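Glucose 1-dehydrogenase (Haloferax mediterranei, PDB 2B5W) catalyses the zinc-dependent oxidation of D-glucose and several other aldose sugars with NAD(+) or, preferably, NADP(+) as electron acceptor. Local coordinates at residues Y163-A168 and A297-V302; P104-D109 and T155-E160; A176-N181 and A190-D195. The protein carries 1 engineered substitution. All coordinates share one frame; numbering follows the deposited sequence.

Interaction 1 (Y163-A168 and A297-V302). With NAP (NADP nicotinamide-adenine-dinucleotide phosphate), chain I.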
loop_
_atom_site.group_PDB
_atom_site.type_symbol
_atom_site.label_atom_id
_atom_site.label_comp_id
_atom_site.label_asym_id
_atom_site.label_seq_id
_atom_site.Cartn_x
_atom_site.Cartn_y
_atom_site.Cartn_z
ATOM N N TYR A 163 5.457 -4.962 -4.764
ATOM C CA TYR A 163 5.359 -6.398 -4.647
ATOM C C TYR A 163 5.439 -6.826 -3.187
ATOM O O TYR A 163 4.751 -7.776 -2.760
ATOM C CB TYR A 163 6.423 -7.091 -5.485
ATOM C CG TYR A 163 6.317 -6.881 -6.985
ATOM C CD1 TYR A 163 5.208 -6.269 -7.565
ATOM C CD2 TYR A 163 7.329 -7.333 -7.831
ATOM C CE1 TYR A 163 5.140 -6.104 -8.944
ATOM C CE2 TYR A 163 7.254 -7.177 -9.184
ATOM C CZ TYR A 163 6.152 -6.562 -9.739
ATOM O OH TYR A 163 6.093 -6.411 -11.132
ATOM N N ALA A 164 6.196 -6.095 -2.384
ATOM C CA ALA A 164 6.245 -6.406 -0.953
ATOM C C ALA A 164 4.859 -6.294 -0.331
ATOM O O ALA A 164 4.495 -7.095 0.565
ATOM C CB ALA A 164 7.243 -5.498 -0.218
ATOM N N SER A 165 4.079 -5.303 -0.762
ATOM C CA SER A 165 2.733 -5.126 -0.231
ATOM C C SER A 165 1.815 -6.302 -0.462
ATOM O O SER A 165 0.784 -6.383 0.223
ATOM C CB SER A 165 2.055 -3.858 -0.760
ATOM O OG SER A 165 1.526 -4.067 -2.072
ATOM N N ARG A 166 2.119 -7.147 -1.452
ATOM C CA ARG A 166 1.296 -8.309 -1.813
ATOM C C ARG A 166 1.891 -9.613 -1.250
ATOM O O ARG A 166 1.413 -10.695 -1.542
ATOM C CB ARG A 166 1.217 -8.435 -3.363
ATOM C CG ARG A 166 0.746 -7.213 -4.136
ATOM C CD ARG A 166 -0.700 -6.779 -3.832
ATOM N NE ARG A 166 -0.779 -6.131 -2.519
ATOM C CZ ARG A 166 -1.902 -6.022 -1.826
ATOM N NH1 ARG A 166 -1.881 -5.494 -0.597
ATOM N NH2 ARG A 166 -3.051 -6.469 -2.325
ATOM N N SER A 167 2.941 -9.520 -0.444
ATOM C CA SER A 167 3.714 -10.708 -0.040
ATOM C C SER A 167 3.095 -11.539 1.072
ATOM O O SER A 167 3.612 -12.633 1.359
ATOM C CB SER A 167 5.156 -10.328 0.326
ATOM O OG SER A 167 5.251 -9.487 1.471
ATOM N N ALA A 168 2.033 -11.051 1.688
ATOM C CA ALA A 168 1.337 -11.789 2.742
ATOM C C ALA A 168 0.359 -12.832 2.190
ATOM O O ALA A 168 -0.191 -13.630 2.953
ATOM C CB ALA A 168 0.650 -10.835 3.716
ATOM N N ALA A 297 -3.914 -2.190 -2.622
ATOM C CA ALA A 297 -2.870 -1.335 -2.073
ATOM C C ALA A 297 -2.435 -0.257 -3.034
ATOM O O ALA A 297 -2.501 -0.434 -4.259
ATOM C CB ALA A 297 -1.644 -2.178 -1.656
ATOM N N LEU A 298 -2.037 0.880 -2.473
ATOM C CA LEU A 298 -1.314 1.919 -3.185
ATOM C C LEU A 298 -0.009 2.149 -2.450
ATOM O O LEU A 298 0.017 2.312 -1.250
ATOM C CB LEU A 298 -2.083 3.238 -3.202
ATOM C CG LEU A 298 -3.360 3.248 -4.022
ATOM C CD1 LEU A 298 -4.079 4.606 -3.855
ATOM C CD2 LEU A 298 -3.046 3.006 -5.498
ATOM N N VAL A 299 1.087 2.157 -3.208
ATOM C CA VAL A 299 2.404 2.336 -2.673
ATOM C C VAL A 299 3.141 3.416 -3.475
ATOM O O VAL A 299 3.352 3.274 -4.690
ATOM C CB VAL A 299 3.201 1.010 -2.691
ATOM C CG1 VAL A 299 4.566 1.187 -2.070
ATOM C CG2 VAL A 299 2.477 -0.107 -1.958
ATOM N N GLY A 300 3.594 4.461 -2.787
ATOM C CA GLY A 300 4.411 5.469 -3.414
ATOM C C GLY A 300 5.874 5.158 -3.271
ATOM O O GLY A 300 6.319 4.488 -2.332
ATOM N N SER A 301 6.666 5.606 -4.237
ATOM C CA SER A 301 8.091 5.314 -4.248
ATOM C C SER A 301 8.867 6.452 -4.851
ATOM O O SER A 301 8.417 7.041 -5.866
ATOM C CB SER A 301 8.372 4.034 -5.063
ATOM O OG SER A 301 9.695 3.596 -4.978
ATOM N N VAL A 302 10.044 6.714 -4.298
ATOM C CA VAL A 302 10.955 7.718 -4.847
ATOM C C VAL A 302 12.376 7.259 -4.718
ATOM O O VAL A 302 12.739 6.547 -3.756
ATOM C CB VAL A 302 10.701 9.103 -4.250
ATOM C CG1 VAL A 302 10.936 9.142 -2.745
ATOM C CG2 VAL A 302 11.505 10.160 -4.968
HETATM P PA NAP I . 7.431 12.666 -18.762
HETATM O O1A NAP I . 6.959 14.028 -18.578
HETATM O O2A NAP I . 8.466 12.526 -19.888
HETATM O O5B NAP I . 6.240 11.687 -19.099
HETATM C C5B NAP I . 4.947 11.797 -18.570
HETATM C C4B NAP I . 4.088 11.263 -19.695
HETATM O O4B NAP I . 2.780 11.099 -19.195
HETATM C C3B NAP I . 4.018 12.199 -20.917
HETATM O O3B NAP I . 4.454 11.576 -22.115
HETATM C C2B NAP I . 2.542 12.596 -20.983
HETATM O O2B NAP I . 1.993 12.636 -22.290
HETATM C C1B NAP I . 1.867 11.502 -20.192
HETATM N N9A NAP I . 0.653 11.978 -19.558
HETATM C C8A NAP I . 0.542 13.013 -18.658
HETATM N N7A NAP I . -0.754 13.139 -18.317
HETATM C C5A NAP I . -1.481 12.217 -19.033
HETATM C C6A NAP I . -2.838 11.887 -19.108
HETATM N N6A NAP I . -3.790 12.565 -18.434
HETATM N N1A NAP I . -3.241 10.869 -19.940
HETATM C C2A NAP I . -2.327 10.150 -20.682
HETATM N N3A NAP I . -0.981 10.467 -20.623
HETATM C C4A NAP I . -0.572 11.466 -19.803
HETATM O O3 NAP I . 8.221 12.159 -17.475
HETATM P PN NAP I . 9.078 10.813 -17.201
HETATM O O1N NAP I . 8.515 9.631 -17.915
HETATM O O2N NAP I . 10.554 11.063 -17.238
HETATM O O5D NAP I . 8.515 10.838 -15.705
HETATM C C5D NAP I . 7.205 10.388 -15.419
HETATM C C4D NAP I . 6.771 10.841 -14.026
HETATM O O4D NAP I . 7.610 10.187 -13.069
HETATM C C3D NAP I . 6.923 12.345 -13.785
HETATM O O3D NAP I . 5.825 12.852 -13.054
HETATM C C2D NAP I . 8.221 12.431 -12.988
HETATM O O2D NAP I . 8.369 13.589 -12.209
HETATM C C1D NAP I . 8.137 11.151 -12.158
HETATM N N1N NAP I . 9.414 10.578 -11.715
HETATM C C2N NAP I . 9.439 10.176 -10.415
HETATM C C3N NAP I . 10.548 9.546 -9.927
HETATM C C7N NAP I . 10.416 8.978 -8.544
HETATM O O7N NAP I . 11.639 8.538 -8.048
HETATM N N7N NAP I . 9.203 8.945 -7.928
HETATM C C4N NAP I . 11.688 9.334 -10.714
HETATM C C5N NAP I . 11.643 9.740 -12.042
HETATM C C6N NAP I . 10.482 10.342 -12.549
HETATM P P2B NAP I . 1.996 14.020 -23.197
HETATM O O1X NAP I . 3.331 14.410 -23.571
HETATM O O2X NAP I . 1.106 13.629 -24.395
HETATM O O3X NAP I . 1.327 15.139 -22.393
#
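Ala-297 sends its methyl group against one face of the Arg-166 guanidinium, with CB 3.5 Å from NH1 of Arg-166. The arginine side chain is curled: bends at chi2 (-63°) and chi3 (74°) turn its tip back over its own turn of chain. There NE donates to OG of Ser-165 at 3.1 Å, although the hydroxyl is tilted from the guanidinium plane, and NH1 adds a weak bond to the carbonyl O of Ser-165. NH2 donates to the carbonyls of Asn-266 and Asn-295, so this flat cation supplies donors to several backbone and hydroxyl oxygens.

Ser-165 is small enough to lie close to the strand. Its OG stands between the backbone N and the carbonyl carbon, chi1 80°, where it hydrogen-bonds the carbonyl O of Ala-162. The same oxygen rests 3.7 Å from CB of Ala-297, while CB of Ser-165 meets CG2 of Val-299 at 4.0 Å. With an alanine in place of Arg-166, the carbonyls of Asn-266 and Asn-295 and OG of Ser-165 would probably lose a donor, and a gap would be likely beside the methyl of Ala-297.

Further along, the carbonyl O of Ser-301 accepts a hydrogen bond from the NADP carboxamide N7N (2.9 Å), and CG2 of Val-302 packs against O7N of the carboxamide.

The contact seats the type I turn at the C-terminal end of helix 149-164 on strand 297-300, the last strand of the parallel Rossmann sheet within the chain. Val-268 of neighbouring strand 267-271 joins the packing, and the sheet continues antiparallel into the second subunit.

Interaction 2 (P104-D109 and T155-E160)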
loop_
_atom_site.group_PDB
_atom_site.type_symbol
_atom_site.label_atom_id
_atom_site.label_comp_id
_atom_site.label_asym_id
_atom_site.label_seq_id
_atom_site.Cartn_x
_atom_site.Cartn_y
_atom_site.Cartn_z
ATOM N N PRO A 104 19.173 5.553 2.092
ATOM C CA PRO A 104 18.909 6.987 1.930
ATOM C C PRO A 104 17.753 7.297 0.991
ATOM O O PRO A 104 17.218 8.385 1.004
ATOM C CB PRO A 104 20.232 7.521 1.380
ATOM C CG PRO A 104 20.840 6.432 0.701
ATOM C CD PRO A 104 20.474 5.173 1.514
ATOM N N ASP A 105 17.356 6.317 0.190
ATOM C CA ASP A 105 16.229 6.450 -0.687
ATOM C C ASP A 105 14.913 6.544 0.105
ATOM O O ASP A 105 13.888 6.901 -0.446
ATOM C CB ASP A 105 16.196 5.250 -1.638
ATOM C CG ASP A 105 16.053 3.968 -0.900
ATOM O OD1 ASP A 105 17.035 3.547 -0.263
ATOM O OD2 ASP A 105 14.989 3.329 -0.907
ATOM N N MET A 106 14.958 6.238 1.411
ATOM C CA MET A 106 13.796 6.371 2.287
ATOM C C MET A 106 13.861 7.667 3.131
ATOM O O MET A 106 12.989 7.929 3.944
ATOM C CB MET A 106 13.661 5.165 3.236
ATOM C CG MET A 106 13.700 3.793 2.516
ATOM S SD MET A 106 12.310 3.559 1.341
ATOM C CE MET A 106 10.873 3.645 2.435
ATOM N N ALA A 107 14.915 8.438 2.993
ATOM C CA ALA A 107 15.010 9.686 3.788
ATOM C C ALA A 107 13.884 10.630 3.379
ATOM O O ALA A 107 13.568 10.759 2.212
ATOM C CB ALA A 107 16.372 10.358 3.578
ATOM N N PRO A 108 13.310 11.364 4.335
ATOM C CA PRO A 108 12.302 12.372 4.019
ATOM C C PRO A 108 12.891 13.714 3.609
ATOM O O PRO A 108 14.099 13.915 3.738
ATOM C CB PRO A 108 11.587 12.526 5.355
ATOM C CG PRO A 108 12.587 12.347 6.291
ATOM C CD PRO A 108 13.537 11.269 5.782
ATOM N N ASP A 109 12.023 14.581 3.122
ATOM C CA ASP A 109 12.408 15.903 2.648
ATOM C C ASP A 109 13.316 16.584 3.666
ATOM O O ASP A 109 13.047 16.547 4.866
ATOM C CB ASP A 109 11.156 16.761 2.469
ATOM C CG ASP A 109 11.456 18.093 1.842
ATOM O OD1 ASP A 109 11.660 18.147 0.611
ATOM O OD2 ASP A 109 11.503 19.140 2.508
ATOM N N THR A 155 12.403 2.075 -11.186
ATOM C CA THR A 155 11.387 1.053 -11.301
ATOM C C THR A 155 11.696 -0.166 -10.462
ATOM O O THR A 155 10.788 -0.739 -9.873
ATOM C CB THR A 155 11.190 0.697 -12.780
ATOM O OG1 THR A 155 10.633 1.882 -13.384
ATOM C CG2 THR A 155 10.176 -0.429 -12.950
ATOM N N GLU A 156 12.947 -0.560 -10.393
ATOM C CA GLU A 156 13.283 -1.722 -9.575
ATOM C C GLU A 156 12.852 -1.465 -8.121
ATOM O O GLU A 156 12.335 -2.369 -7.470
ATOM C CB GLU A 156 14.763 -2.036 -9.625
ATOM C CG GLU A 156 15.325 -2.448 -10.969
ATOM C CD GLU A 156 15.001 -3.860 -11.425
ATOM O OE1 GLU A 156 14.298 -4.624 -10.713
ATOM O OE2 GLU A 156 15.470 -4.191 -12.513
ATOM N N LYS A 157 13.091 -0.267 -7.596
ATOM C CA LYS A 157 12.670 0.007 -6.230
ATOM C C LYS A 157 11.147 -0.006 -6.105
ATOM O O LYS A 157 10.591 -0.594 -5.181
ATOM C CB LYS A 157 13.199 1.354 -5.717
ATOM C CG LYS A 157 12.637 1.688 -4.324
ATOM C CD LYS A 157 13.058 3.027 -3.754
ATOM C CE LYS A 157 12.160 3.396 -2.568
ATOM N NZ LYS A 157 12.650 4.592 -1.883
ATOM N N ALA A 158 10.452 0.665 -7.029
ATOM C CA ALA A 158 9.027 0.765 -6.924
ATOM C C ALA A 158 8.385 -0.610 -6.975
ATOM O O ALA A 158 7.452 -0.874 -6.234
ATOM C CB ALA A 158 8.452 1.699 -8.009
ATOM N N LEU A 159 8.860 -1.475 -7.870
ATOM C CA LEU A 159 8.328 -2.834 -7.966
ATOM C C LEU A 159 8.652 -3.584 -6.670
ATOM O O LEU A 159 7.826 -4.329 -6.156
ATOM C CB LEU A 159 8.890 -3.582 -9.180
ATOM C CG LEU A 159 8.582 -2.944 -10.539
ATOM C CD1 LEU A 159 9.140 -3.754 -11.676
ATOM C CD2 LEU A 159 7.107 -2.731 -10.743
ATOM N N GLU A 160 9.863 -3.410 -6.135
ATOM C CA GLU A 160 10.198 -4.097 -4.873
ATOM C C GLU A 160 9.159 -3.777 -3.779
ATOM O O GLU A 160 8.659 -4.685 -3.089
ATOM C CB GLU A 160 11.586 -3.701 -4.396
ATOM C CG GLU A 160 12.078 -4.558 -3.230
ATOM C CD GLU A 160 13.412 -4.122 -2.645
ATOM O OE1 GLU A 160 13.708 -2.910 -2.599
ATOM O OE2 GLU A 160 14.094 -5.015 -2.103
#
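Lys-157 reaches from helix 149-164 to Asp-105 and makes the one salt bridge of this contact, NZ to OD2 at 2.8 Å. The carboxylate receives the ammonium on the anti lone pair of OD2, the one turned away from OD1. Length is what the place demands of the lysine: the two CA atoms are 9.2 Å apart, and a fully extended chain, with CG anti to the backbone N (chi1 175°), spans the gap. Asp-105, short and set on a 3-10 turn, carries its charge close to the backbone. Its carbonyl O is also 3.0 Å from NZ of Lys-157, but the angle is too poor for a hydrogen bond.

Van der Waals contacts complete the group. SD of Met-106 lies 3.4 Å from NZ of Lys-157 and 3.9 Å from its CE, the two chains crossing obliquely. Bends at chi2 and chi3 of the methionine fold its thioether in beside the ammonium, and the polarisable sulfur suits a place shared by a charge and a methylene. OD2 of Asp-105 also touches the lysine methylenes, with CE at 3.3 Å.

Beyond the two segments, NZ of Lys-157 bonds the carbonyl O of Val-302, and Asp-105 packs on the substrate-binding Asn-303. The carbonyl O of Met-106 accepts from ND2 of Asn-266 of the second subunit.

All three touching residues are buried, and the opposite charges probably offset each other there. The carboxylate of Asp-105 and the carbonyl O of Val-302 would together favour a protonated lysine, and the ion pair ties the GroES-like part of the enzyme to a helix of its coenzyme-binding part.

Interaction 3 (A176-N181 and A190-D195). With NAP (NADP nicotinamide-adenine-dinucleotide phosphate), chain I.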
loop_
_atom_site.group_PDB
_atom_site.type_symbol
_atom_site.label_atom_id
_atom_site.label_comp_id
_atom_site.label_asym_id
_atom_site.label_seq_id
_atom_site.Cartn_x
_atom_site.Cartn_y
_atom_site.Cartn_z
ATOM N N ALA A 176 -0.882 -6.046 -16.403
ATOM C CA ALA A 176 -0.203 -4.854 -15.910
ATOM C C ALA A 176 -0.439 -3.662 -16.806
ATOM O O ALA A 176 -0.521 -3.830 -18.029
ATOM C CB ALA A 176 1.299 -5.157 -15.800
ATOM N N PHE A 177 -0.527 -2.471 -16.223
ATOM C CA PHE A 177 -0.961 -1.250 -16.902
ATOM C C PHE A 177 -0.030 -0.140 -16.407
ATOM O O PHE A 177 -0.017 0.237 -15.214
ATOM C CB PHE A 177 -2.412 -0.989 -16.498
ATOM C CG PHE A 177 -3.106 0.188 -17.165
ATOM C CD1 PHE A 177 -2.686 0.686 -18.382
ATOM C CD2 PHE A 177 -4.282 0.709 -16.604
ATOM C CE1 PHE A 177 -3.389 1.698 -19.036
ATOM C CE2 PHE A 177 -4.966 1.743 -17.223
ATOM C CZ PHE A 177 -4.530 2.227 -18.472
ATOM N N VAL A 178 0.744 0.397 -17.323
ATOM C CA VAL A 178 1.626 1.499 -17.028
ATOM C C VAL A 178 0.889 2.753 -17.461
ATOM O O VAL A 178 0.413 2.845 -18.586
ATOM C CB VAL A 178 2.942 1.385 -17.836
ATOM C CG1 VAL A 178 3.791 2.629 -17.674
ATOM C CG2 VAL A 178 3.712 0.123 -17.465
ATOM N N LEU A 179 0.775 3.718 -16.574
ATOM C CA LEU A 179 0.169 4.990 -16.918
ATOM C C LEU A 179 1.276 5.978 -17.282
ATOM O O LEU A 179 2.117 6.340 -16.448
ATOM C CB LEU A 179 -0.659 5.554 -15.761
ATOM C CG LEU A 179 -1.581 4.596 -15.056
ATOM C CD1 LEU A 179 -2.283 5.307 -13.897
ATOM C CD2 LEU A 179 -2.550 3.875 -15.940
ATOM N N GLY A 180 1.308 6.432 -18.532
ATOM C CA GLY A 180 2.364 7.315 -18.964
ATOM C C GLY A 180 3.266 6.722 -20.006
ATOM O O GLY A 180 3.703 5.554 -19.902
ATOM N N ASN A 181 3.548 7.553 -21.009
ATOM C CA ASN A 181 4.336 7.141 -22.160
ATOM C C ASN A 181 5.586 7.972 -22.281
ATOM O O ASN A 181 6.140 8.133 -23.357
ATOM C CB ASN A 181 3.494 7.225 -23.468
ATOM C CG ASN A 181 3.009 8.624 -23.753
ATOM O OD1 ASN A 181 2.733 9.405 -22.849
ATOM N ND2 ASN A 181 2.905 8.952 -25.037
ATOM N N ALA A 190 8.617 -2.239 -20.806
ATOM C CA ALA A 190 9.529 -3.270 -21.249
ATOM C C ALA A 190 10.033 -4.101 -20.086
ATOM O O ALA A 190 10.162 -5.331 -20.192
ATOM C CB ALA A 190 10.711 -2.677 -22.002
ATOM N N MET A 191 10.301 -3.454 -18.956
ATOM C CA MET A 191 10.662 -4.210 -17.765
ATOM C C MET A 191 9.550 -5.184 -17.309
ATOM O O MET A 191 9.811 -6.301 -16.924
ATOM C CB MET A 191 11.043 -3.294 -16.602
ATOM C CG MET A 191 12.255 -2.431 -16.900
ATOM S SD MET A 191 12.587 -1.205 -15.622
ATOM C CE MET A 191 12.825 -2.286 -14.180
ATOM N N LEU A 192 8.308 -4.748 -17.342
ATOM C CA LEU A 192 7.191 -5.584 -16.949
ATOM C C LEU A 192 7.038 -6.761 -17.908
ATOM O O LEU A 192 6.697 -7.851 -17.494
ATOM C CB LEU A 192 5.880 -4.780 -16.826
ATOM C CG LEU A 192 5.894 -3.784 -15.671
ATOM C CD1 LEU A 192 4.750 -2.793 -15.782
ATOM C CD2 LEU A 192 5.828 -4.492 -14.300
ATOM N N LYS A 193 7.354 -6.560 -19.182
ATOM C CA LYS A 193 7.246 -7.649 -20.126
ATOM C C LYS A 193 8.154 -8.805 -19.741
ATOM O O LYS A 193 7.832 -9.976 -19.993
ATOM C CB LYS A 193 7.603 -7.138 -21.523
ATOM C CG LYS A 193 7.409 -8.153 -22.621
ATOM C CD LYS A 193 7.629 -7.507 -23.963
ATOM C CE LYS A 193 7.531 -8.501 -25.120
ATOM N NZ LYS A 193 6.123 -8.771 -25.408
ATOM N N VAL A 194 9.334 -8.476 -19.185
ATOM C CA VAL A 194 10.307 -9.495 -18.823
ATOM C C VAL A 194 10.355 -9.846 -17.332
ATOM O O VAL A 194 11.168 -10.697 -16.916
ATOM C CB VAL A 194 11.754 -9.166 -19.355
ATOM C CG1 VAL A 194 11.735 -9.023 -20.849
ATOM C CG2 VAL A 194 12.329 -7.944 -18.691
ATOM N N ASP A 195 9.457 -9.242 -16.562
ATOM C CA ASP A 195 9.395 -9.414 -15.124
ATOM C C ASP A 195 9.146 -10.881 -14.779
ATOM O O ASP A 195 8.368 -11.559 -15.451
ATOM C CB ASP A 195 8.300 -8.478 -14.569
ATOM C CG ASP A 195 8.268 -8.345 -13.047
ATOM O OD1 ASP A 195 8.219 -9.349 -12.320
ATOM O OD2 ASP A 195 8.187 -7.202 -12.527
HETATM P PA NAP I . 7.431 12.666 -18.762
HETATM O O1A NAP I . 6.959 14.028 -18.578
HETATM O O2A NAP I . 8.466 12.526 -19.888
HETATM O O5B NAP I . 6.240 11.687 -19.099
HETATM C C5B NAP I . 4.947 11.797 -18.570
HETATM C C4B NAP I . 4.088 11.263 -19.695
HETATM O O4B NAP I . 2.780 11.099 -19.195
HETATM C C3B NAP I . 4.018 12.199 -20.917
HETATM O O3B NAP I . 4.454 11.576 -22.115
HETATM C C2B NAP I . 2.542 12.596 -20.983
HETATM O O2B NAP I . 1.993 12.636 -22.290
HETATM C C1B NAP I . 1.867 11.502 -20.192
HETATM N N9A NAP I . 0.653 11.978 -19.558
HETATM C C8A NAP I . 0.542 13.013 -18.658
HETATM N N7A NAP I . -0.754 13.139 -18.317
HETATM C C5A NAP I . -1.481 12.217 -19.033
HETATM C C6A NAP I . -2.838 11.887 -19.108
HETATM N N6A NAP I . -3.790 12.565 -18.434
HETATM N N1A NAP I . -3.241 10.869 -19.940
HETATM C C2A NAP I . -2.327 10.150 -20.682
HETATM N N3A NAP I . -0.981 10.467 -20.623
HETATM C C4A NAP I . -0.572 11.466 -19.803
HETATM O O3 NAP I . 8.221 12.159 -17.475
HETATM P PN NAP I . 9.078 10.813 -17.201
HETATM O O1N NAP I . 8.515 9.631 -17.915
HETATM O O2N NAP I . 10.554 11.063 -17.238
HETATM O O5D NAP I . 8.515 10.838 -15.705
HETATM C C5D NAP I . 7.205 10.388 -15.419
HETATM C C4D NAP I . 6.771 10.841 -14.026
HETATM O O4D NAP I . 7.610 10.187 -13.069
HETATM C C3D NAP I . 6.923 12.345 -13.785
HETATM O O3D NAP I . 5.825 12.852 -13.054
HETATM C C2D NAP I . 8.221 12.431 -12.988
HETATM O O2D NAP I . 8.369 13.589 -12.209
HETATM C C1D NAP I . 8.137 11.151 -12.158
HETATM N N1N NAP I . 9.414 10.578 -11.715
HETATM C C2N NAP I . 9.439 10.176 -10.415
HETATM C C3N NAP I . 10.548 9.546 -9.927
HETATM C C7N NAP I . 10.416 8.978 -8.544
HETATM O O7N NAP I . 11.639 8.538 -8.048
HETATM N N7N NAP I . 9.203 8.945 -7.928
HETATM C C4N NAP I . 11.688 9.334 -10.714
HETATM C C5N NAP I . 11.643 9.740 -12.042
HETATM C C6N NAP I . 10.482 10.342 -12.549
HETATM P P2B NAP I . 1.996 14.020 -23.197
HETATM O O1X NAP I . 3.331 14.410 -23.571
HETATM O O2X NAP I . 1.106 13.629 -24.395
HETATM O O3X NAP I . 1.327 15.139 -22.393
#
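Val-178 and Leu-192 meet without any flat group between them; the ring of this contact, Phe-177, belongs to the other side of the strand. One face of that ring carries CD2 of Leu-179, 3.4 Å above the plane and over its centre, a CH-pi-like packing between alternate residues of the same strand. Tyr-203 and Leu-205 of strand 201-206 and Met-243 of strand 243-248 also touch Phe-177, an aromatic large enough to bridge both neighbouring strands.

On the helix side the work is done by a single branch. CD1 of Leu-192 approaches CG2 of Val-178 at 3.5 Å, a close methyl-to-methyl contact, and also lies 4.2 Å from CB of Ala-176. Ala-176 and Val-178 both point toward the helix because a strand alternates, and the leucine branch touches the two together. Val-178 keeps CG1 anti to its backbone N (chi1 172°), which sets CG2 beside that N and facing Leu-192. Ala-176 is small, so the helix can come near the strand here, with 7.5 Å between the CA atoms of Ala-176 and Leu-192; the beta-branched valine suits the extended backbone.

Where the strand ends, Gly-180 has a positive phi of 114°, at which any CB would press on the preceding carbonyl O. It begins what looks like the GxGxxG motif of a Rossmann fold, and Asn-181 after it is one of the NADP(+)-binding residues, beside the ribose of the adenosine half.

Strand 175-179 is central in the parallel sheet, hydrogen-bonded to strands 201-206 and 243-248, and helix 183-194 begins the crossover to 201-206. Leu-192 also touches Phe-245 of the sheet, Tyr-199 in a loop, and Tyr-163 of helix 149-164, which places it in the core between sheet and helices.

How the interactions relate
From the N terminus, the GroES-like part comes first, and interaction 2 closes a loop of 45 residues from it to helix 149-164. Interaction 1 opens only afterwards, near the end of the same helix, and closes far along the chain at strand 297-300, spanning 128 residues. Nested inside that long loop is interaction 3, a short closure over eight residues in the first beta-alpha-beta unit of the Rossmann sheet. None of the loops cross. Helix 149-164 belongs to interactions 1 and 2 and packs on interaction 3: Ser-301 packs on Ala-158 between interactions 1 and 2, Tyr-163 OH bonds Asp-195 between 1 and 3, and Thr-155 packs on Met-191 between 2 and 3.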